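Amidase (PDB 5EWQ) probably hydrolyses carboxylic acid amides to the free acid and ammonia, as a bacterial member of the amidase family. Local coordinates at residues A[428-440]-A[455-467]. Sequence-based numbering, arbitrary orientation.
Sequences SQENAKKELNKYL and EVLLSAVAGYPEL
Ala-432 and Leu-458 face each other where helix 428-437 crosses the short helix 457-462, the axes approaching to 8.1 Å with their directions 117° apart. Small side chains at a crossing let helices come close, and Ala-432 illustrates it: its CB lies 3.8 Å from CB of Ala-462 and also meets CB of Leu-458 and of Val-461. Toward the start of segment 428-440, Val-461 turns CG1, anti to its backbone N (chi1 173°), onto the backbone carbonyl of Ser-428, and CG of Gln-429 meets the same methyl at an angle. Leu-436 divides its two methyls: CD1 rests on CB of Leu-458 at 3.6 Å, while CD2 sits over one face of the Tyr-464 ring in a CH-pi contact, 3.9 Å from the ring centroid and offset toward the rim.

In the fold, helix 457-462 follows strand 447-451 and leads into strand 466-473 of the central mixed sheet, flanked by helices as in the amidase signature family; helix 418-437 packs on the short helix through its C-terminal part. Gly-463, with positive phi, is the first residue to leave helical backbone angles, and Tyr-464 then lays its ring against the partner helix's flank. Its OH is modelled as donating to OD1 of Asn-437, though implausibly close, the amide and ring planes standing 60° apart. CG of Lys-433 approaches the ring edge, 3.8 Å from the same OH, and Leu-440, whose side chain also touches Leu-448 of strand 447-451, brings CD2 obliquely to CE2 of Tyr-464, 3.9 Å away.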
ATOM      1  N   SER A 428      -6.387  24.351   3.974  1.00 76.34           N
ATOM      2  CA  SER A 428      -6.733  22.967   4.276  1.00 69.27           C
ATOM      3  C   SER A 428      -5.773  22.350   5.290  1.00 68.87           C
ATOM      4  O   SER A 428      -6.199  21.660   6.217  1.00 68.53           O
ATOM      5  CB  SER A 428      -6.749  22.127   2.997  1.00 73.31           C
ATOM      6  OG  SER A 428      -7.720  22.607   2.085  1.00 79.20           O
ATOM      7  N   GLN A 429      -4.480  22.601   5.107  1.00 72.79           N
ATOM      8  CA  GLN A 429      -3.465  22.055   6.002  1.00 80.96           C
ATOM      9  C   GLN A 429      -3.592  22.620   7.411  1.00 83.07           C
ATOM     10  O   GLN A 429      -3.472  21.889   8.393  1.00 81.63           O
ATOM     11  CB  GLN A 429      -2.060  22.330   5.458  1.00 87.45           C
ATOM     12  CG  GLN A 429      -1.707  21.546   4.203  1.00 93.73           C
ATOM     13  CD  GLN A 429      -0.249  21.698   3.816  1.00 96.49           C
ATOM     14  OE1 GLN A 429       0.572  22.159   4.609  1.00 97.35           O
ATOM     15  NE2 GLN A 429       0.081  21.310   2.590  1.00 96.61           N
ATOM     16  N   GLU A 430      -3.839  23.923   7.507  1.00 84.68           N
ATOM     17  CA  GLU A 430      -3.951  24.588   8.800  1.00 81.62           C
ATOM     18  C   GLU A 430      -5.204  24.155   9.556  1.00 81.02           C
ATOM     19  O   GLU A 430      -5.217  24.133  10.786  1.00 91.36           O
ATOM     20  CB  GLU A 430      -3.945  26.108   8.619  1.00 86.35           C
ATOM     21  CG  GLU A 430      -2.604  26.670   8.175  1.00 95.32           C
ATOM     22  CD  GLU A 430      -2.638  28.171   7.967  1.00108.27           C
ATOM     23  OE1 GLU A 430      -3.723  28.705   7.656  1.00111.37           O
ATOM     24  OE2 GLU A 430      -1.580  28.817   8.120  1.00109.05           O
ATOM     25  N   ASN A 431      -6.253  23.808   8.817  1.00 79.60           N
ATOM     26  CA  ASN A 431      -7.492  23.335   9.428  1.00 87.05           C
ATOM     27  C   ASN A 431      -7.357  21.917   9.972  1.00 81.54           C
ATOM     28  O   ASN A 431      -7.713  21.645  11.119  1.00 76.40           O
ATOM     29  CB  ASN A 431      -8.643  23.395   8.422  1.00 88.51           C
ATOM     30  CG  ASN A 431      -9.091  24.813   8.131  1.00 93.20           C
ATOM     31  OD1 ASN A 431      -8.381  25.773   8.427  1.00102.35           O
ATOM     32  ND2 ASN A 431     -10.274  24.951   7.545  1.00 92.56           N
ATOM     33  N   ALA A 432      -6.838  21.020   9.139  1.00 78.84           N
ATOM     34  CA  ALA A 432      -6.691  19.617   9.509  1.00 80.85           C
ATOM     35  C   ALA A 432      -5.681  19.434  10.638  1.00 82.63           C
ATOM     36  O   ALA A 432      -5.899  18.641  11.554  1.00 85.22           O
ATOM     37  CB  ALA A 432      -6.284  18.793   8.298  1.00 78.44           C
ATOM     38  N   LYS A 433      -4.577  20.170  10.564  1.00 80.85           N
ATOM     39  CA  LYS A 433      -3.521  20.070  11.566  1.00 76.08           C
ATOM     40  C   LYS A 433      -4.007  20.569  12.923  1.00 77.88           C
ATOM     41  O   LYS A 433      -3.657  20.009  13.961  1.00 82.93           O
ATOM     42  CB  LYS A 433      -2.286  20.856  11.120  1.00 76.20           C
ATOM     43  CG  LYS A 433      -1.032  20.578  11.932  1.00 91.63           C
ATOM     44  CD  LYS A 433       0.172  21.286  11.332  1.00104.91           C
ATOM     45  CE  LYS A 433       1.445  20.970  12.100  1.00114.44           C
ATOM     46  NZ  LYS A 433       2.631  21.652  11.510  1.00117.88           N
ATOM     47  N   LYS A 434      -4.820  21.620  12.907  1.00 80.40           N
ATOM     48  CA  LYS A 434      -5.383  22.170  14.135  1.00 82.85           C
ATOM     49  C   LYS A 434      -6.461  21.251  14.696  1.00 84.03           C
ATOM     50  O   LYS A 434      -6.582  21.089  15.911  1.00 87.64           O
ATOM     51  CB  LYS A 434      -5.957  23.566  13.887  1.00 86.01           C
ATOM     52  N   GLU A 435      -7.243  20.651  13.803  1.00 78.59           N
ATOM     53  CA  GLU A 435      -8.306  19.736  14.202  1.00 81.52           C
ATOM     54  C   GLU A 435      -7.737  18.487  14.867  1.00 78.36           C
ATOM     55  O   GLU A 435      -8.289  17.985  15.845  1.00 76.40           O
ATOM     56  CB  GLU A 435      -9.158  19.346  12.992  1.00 77.53           C
ATOM     57  CG  GLU A 435     -10.292  18.383  13.310  1.00 73.17           C
ATOM     58  CD  GLU A 435     -11.329  18.984  14.238  1.00 92.10           C
ATOM     59  OE1 GLU A 435     -12.303  19.582  13.734  1.00 95.85           O
ATOM     60  OE2 GLU A 435     -11.175  18.856  15.471  1.00 92.56           O
ATOM     61  N   LEU A 436      -6.626  17.993  14.328  1.00 82.01           N
ATOM     62  CA  LEU A 436      -5.972  16.807  14.869  1.00 79.64           C
ATOM     63  C   LEU A 436      -5.291  17.107  16.200  1.00 94.72           C
ATOM     64  O   LEU A 436      -5.475  16.383  17.177  1.00109.74           O
ATOM     65  CB  LEU A 436      -4.955  16.254  13.868  1.00 68.89           C
ATOM     66  CG  LEU A 436      -5.431  15.119  12.956  1.00 74.30           C
ATOM     67  CD1 LEU A 436      -6.741  15.473  12.273  1.00 74.66           C
ATOM     68  CD2 LEU A 436      -4.365  14.784  11.925  1.00 66.01           C
ATOM     69  N   ASN A 437      -4.510  18.183  16.234  1.00 86.45           N
ATOM     70  CA  ASN A 437      -3.798  18.580  17.446  1.00 83.77           C
ATOM     71  C   ASN A 437      -4.741  18.945  18.586  1.00 84.10           C
ATOM     72  O   ASN A 437      -4.347  18.934  19.753  1.00 88.20           O
ATOM     73  CB  ASN A 437      -2.865  19.755  17.154  1.00 86.23           C
ATOM     74  CG  ASN A 437      -1.710  19.372  16.254  1.00 88.17           C
ATOM     75  OD1 ASN A 437      -1.220  18.243  16.300  1.00 82.70           O
ATOM     76  ND2 ASN A 437      -1.269  20.310  15.425  1.00 87.55           N
ATOM     77  N   LYS A 438      -5.983  19.271  18.241  1.00 83.99           N
ATOM     78  CA  LYS A 438      -7.007  19.588  19.230  1.00 91.27           C
ATOM     79  C   LYS A 438      -7.230  18.413  20.177  1.00 94.07           C
ATOM     80  O   LYS A 438      -7.531  18.599  21.356  1.00105.22           O
ATOM     81  CB  LYS A 438      -8.319  19.966  18.536  1.00 87.72           C
ATOM     82  CG  LYS A 438      -9.465  20.277  19.485  1.00 89.25           C
ATOM     83  CD  LYS A 438     -10.759  20.526  18.727  1.00 88.62           C
ATOM     84  CE  LYS A 438     -11.919  20.767  19.679  1.00 93.22           C
ATOM     85  NZ  LYS A 438     -13.200  20.977  18.949  1.00 91.21           N
ATOM     86  N   TYR A 439      -7.071  17.202  19.654  1.00 82.34           N
ATOM     87  CA  TYR A 439      -7.247  15.997  20.452  1.00 87.27           C
ATOM     88  C   TYR A 439      -5.908  15.338  20.772  1.00 90.19           C
ATOM     89  O   TYR A 439      -5.689  14.875  21.890  1.00 97.30           O
ATOM     90  CB  TYR A 439      -8.164  15.008  19.730  1.00 78.01           C
ATOM     91  CG  TYR A 439      -9.504  15.593  19.345  1.00 78.54           C
ATOM     92  CD1 TYR A 439     -10.505  15.767  20.292  1.00 81.73           C
ATOM     93  CD2 TYR A 439      -9.769  15.971  18.035  1.00 76.68           C
ATOM     94  CE1 TYR A 439     -11.731  16.303  19.946  1.00 81.84           C
ATOM     95  CE2 TYR A 439     -10.992  16.506  17.679  1.00 77.43           C
ATOM     96  CZ  TYR A 439     -11.969  16.671  18.638  1.00 80.04           C
ATOM     97  OH  TYR A 439     -13.189  17.203  18.288  1.00 81.03           O
ATOM     98  N   LEU A 440      -5.015  15.306  19.787  1.00 79.97           N
ATOM     99  CA  LEU A 440      -3.725  14.637  19.942  1.00 78.25           C
ATOM    100  C   LEU A 440      -2.787  15.374  20.896  1.00 85.03           C
ATOM    101  O   LEU A 440      -2.364  14.821  21.911  1.00 95.95           O
ATOM    102  CB  LEU A 440      -3.044  14.468  18.580  1.00 75.92           C
ATOM    103  CG  LEU A 440      -3.394  13.224  17.757  1.00 71.05           C
ATOM    104  CD1 LEU A 440      -4.817  13.279  17.229  1.00 72.13           C
ATOM    105  CD2 LEU A 440      -2.408  13.045  16.614  1.00 68.70           C
ATOM    106  N   GLU A 455     -12.332   8.321   8.406  1.00 52.93           N
ATOM    107  CA  GLU A 455     -11.715   9.602   8.745  1.00 58.54           C
ATOM    108  C   GLU A 455     -10.262   9.677   8.280  1.00 63.77           C
ATOM    109  O   GLU A 455      -9.341   9.649   9.095  1.00 77.15           O
ATOM    110  CB  GLU A 455     -11.785   9.847  10.256  1.00 54.07           C
ATOM    111  CG  GLU A 455     -13.190   9.810  10.838  1.00 55.95           C
ATOM    112  CD  GLU A 455     -14.074  10.923  10.310  1.00 64.51           C
ATOM    113  OE1 GLU A 455     -13.544  12.009   9.993  1.00 74.14           O
ATOM    114  OE2 GLU A 455     -15.302  10.710  10.209  1.00 64.24           O
ATOM    115  N   VAL A 456     -10.061   9.786   6.971  1.00 47.24           N
ATOM    116  CA  VAL A 456      -8.715   9.833   6.407  1.00 46.10           C
ATOM    117  C   VAL A 456      -8.394  11.213   5.840  1.00 47.37           C
ATOM    118  O   VAL A 456      -7.227  11.596   5.739  1.00 75.78           O
ATOM    119  CB  VAL A 456      -8.537   8.775   5.300  1.00 58.57           C
ATOM    120  CG1 VAL A 456      -7.072   8.639   4.917  1.00 68.52           C
ATOM    121  CG2 VAL A 456      -9.080   7.442   5.761  1.00 42.06           C
ATOM    122  N   LEU A 457      -9.438  11.955   5.484  1.00 48.46           N
ATOM    123  CA  LEU A 457      -9.296  13.265   4.850  1.00 54.77           C
ATOM    124  C   LEU A 457      -8.385  14.216   5.622  1.00 56.11           C
ATOM    125  O   LEU A 457      -7.529  14.879   5.036  1.00 53.80           O
ATOM    126  CB  LEU A 457     -10.672  13.913   4.671  1.00 51.39           C
ATOM    127  CG  LEU A 457     -10.687  15.344   4.130  1.00 53.44           C
ATOM    128  CD1 LEU A 457     -10.007  15.414   2.773  1.00 59.33           C
ATOM    129  CD2 LEU A 457     -12.110  15.876   4.049  1.00 55.21           C
ATOM    130  N   LEU A 458      -8.564  14.274   6.937  1.00 61.00           N
ATOM    131  CA  LEU A 458      -7.822  15.217   7.766  1.00 64.29           C
ATOM    132  C   LEU A 458      -6.366  14.803   7.959  1.00 70.98           C
ATOM    133  O   LEU A 458      -5.456  15.619   7.806  1.00 77.21           O
ATOM    134  CB  LEU A 458      -8.502  15.371   9.127  1.00 66.62           C
ATOM    135  CG  LEU A 458      -9.973  15.790   9.090  1.00 74.75           C
ATOM    136  CD1 LEU A 458     -10.512  15.989  10.496  1.00 78.18           C
ATOM    137  CD2 LEU A 458     -10.151  17.052   8.264  1.00 83.65           C
ATOM    138  N   SER A 459      -6.148  13.536   8.296  1.00 54.35           N
ATOM    139  CA  SER A 459      -4.806  13.040   8.586  1.00 59.61           C
ATOM    140  C   SER A 459      -3.916  13.013   7.346  1.00 66.47           C
ATOM    141  O   SER A 459      -2.692  13.111   7.450  1.00 72.34           O
ATOM    142  CB  SER A 459      -4.880  11.642   9.207  1.00 63.46           C
ATOM    143  OG  SER A 459      -5.569  10.739   8.359  1.00 59.11           O
ATOM    144  N   ALA A 460      -4.532  12.880   6.175  1.00 50.06           N
ATOM    145  CA  ALA A 460      -3.786  12.840   4.922  1.00 48.28           C
ATOM    146  C   ALA A 460      -3.292  14.231   4.532  1.00 62.30           C
ATOM    147  O   ALA A 460      -2.144  14.398   4.120  1.00 63.15           O
ATOM    148  CB  ALA A 460      -4.644  12.252   3.812  1.00 45.84           C
ATOM    149  N   VAL A 461      -4.166  15.223   4.667  1.00 62.20           N
ATOM    150  CA  VAL A 461      -3.824  16.601   4.330  1.00 69.12           C
ATOM    151  C   VAL A 461      -2.825  17.179   5.329  1.00 67.82           C
ATOM    152  O   VAL A 461      -1.868  17.854   4.948  1.00 71.58           O
ATOM    153  CB  VAL A 461      -5.082  17.494   4.285  1.00 66.32           C
ATOM    154  CG1 VAL A 461      -4.702  18.955   4.098  1.00 65.71           C
ATOM    155  CG2 VAL A 461      -6.014  17.037   3.174  1.00 58.11           C
ATOM    156  N   ALA A 462      -3.049  16.899   6.609  1.00 64.61           N
ATOM    157  CA  ALA A 462      -2.187  17.410   7.668  1.00 61.07           C
ATOM    158  C   ALA A 462      -0.816  16.736   7.655  1.00 62.69           C
ATOM    159  O   ALA A 462       0.141  17.247   8.237  1.00 74.26           O
ATOM    160  CB  ALA A 462      -2.855  17.227   9.021  1.00 62.73           C
ATOM    161  N   GLY A 463      -0.727  15.588   6.992  1.00 58.99           N
ATOM    162  CA  GLY A 463       0.534  14.880   6.862  1.00 57.02           C
ATOM    163  C   GLY A 463       0.821  13.943   8.018  1.00 69.06           C
ATOM    164  O   GLY A 463       1.928  13.419   8.143  1.00 67.67           O
ATOM    165  N   TYR A 464      -0.178  13.730   8.867  1.00 71.82           N
ATOM    166  CA  TYR A 464      -0.035  12.843  10.015  1.00 71.92           C
ATOM    167  C   TYR A 464      -0.054  11.380   9.582  1.00 65.01           C
ATOM    168  O   TYR A 464      -0.764  11.017   8.645  1.00 72.70           O
ATOM    169  CB  TYR A 464      -1.142  13.112  11.038  1.00 76.88           C
ATOM    170  CG  TYR A 464      -0.886  14.327  11.903  1.00 86.22           C
ATOM    171  CD1 TYR A 464      -0.828  15.598  11.351  1.00 84.39           C
ATOM    172  CD2 TYR A 464      -0.707  14.201  13.274  1.00 93.63           C
ATOM    173  CE1 TYR A 464      -0.593  16.710  12.137  1.00 89.67           C
ATOM    174  CE2 TYR A 464      -0.473  15.305  14.069  1.00 95.95           C
ATOM    175  CZ  TYR A 464      -0.418  16.557  13.495  1.00 92.84           C
ATOM    176  OH  TYR A 464      -0.185  17.659  14.282  1.00 93.99           O
ATOM    177  N   PRO A 465       0.735  10.536  10.265  1.00 67.27           N
ATOM    178  CA  PRO A 465       0.852   9.118   9.907  1.00 51.49           C
ATOM    179  C   PRO A 465      -0.405   8.306  10.218  1.00 53.40           C
ATOM    180  O   PRO A 465      -1.141   8.629  11.151  1.00 60.25           O
ATOM    181  CB  PRO A 465       2.028   8.640  10.762  1.00 53.00           C
ATOM    182  CG  PRO A 465       2.026   9.550  11.936  1.00 58.01           C
ATOM    183  CD  PRO A 465       1.603  10.888  11.402  1.00 62.82           C
ATOM    184  N   GLU A 466      -0.637   7.260   9.432  1.00 58.67           N
ATOM    185  CA  GLU A 466      -1.791   6.387   9.611  1.00 47.93           C
ATOM    186  C   GLU A 466      -1.360   4.927   9.607  1.00 49.12           C
ATOM    187  O   GLU A 466      -0.542   4.521   8.784  1.00 52.67           O
ATOM    188  CB  GLU A 466      -2.823   6.624   8.508  1.00 46.02           C
ATOM    189  CG  GLU A 466      -3.289   8.062   8.375  1.00 51.74           C
ATOM    190  CD  GLU A 466      -3.981   8.316   7.052  1.00 58.52           C
ATOM    191  OE1 GLU A 466      -3.992   7.397   6.205  1.00 42.05           O
ATOM    192  OE2 GLU A 466      -4.509   9.430   6.857  1.00 70.49           O
ATOM    193  N   LEU A 467      -1.913   4.135  10.521  1.00 48.07           N
ATOM    194  CA  LEU A 467      -1.569   2.719  10.601  1.00 53.58           C
ATOM    195  C   LEU A 467      -2.812   1.834  10.665  1.00 56.65           C
ATOM    196  O   LEU A 467      -3.588   1.905  11.617  1.00 62.76           O
ATOM    197  CB  LEU A 467      -0.679   2.453  11.817  1.00 53.98           C
ATOM    198  CG  LEU A 467      -0.186   1.013  11.975  1.00 47.57           C
ATOM    199  CD1 LEU A 467       0.646   0.598  10.773  1.00 44.22           C
ATOM    200  CD2 LEU A 467       0.605   0.850  13.262  1.00 48.76           C
TER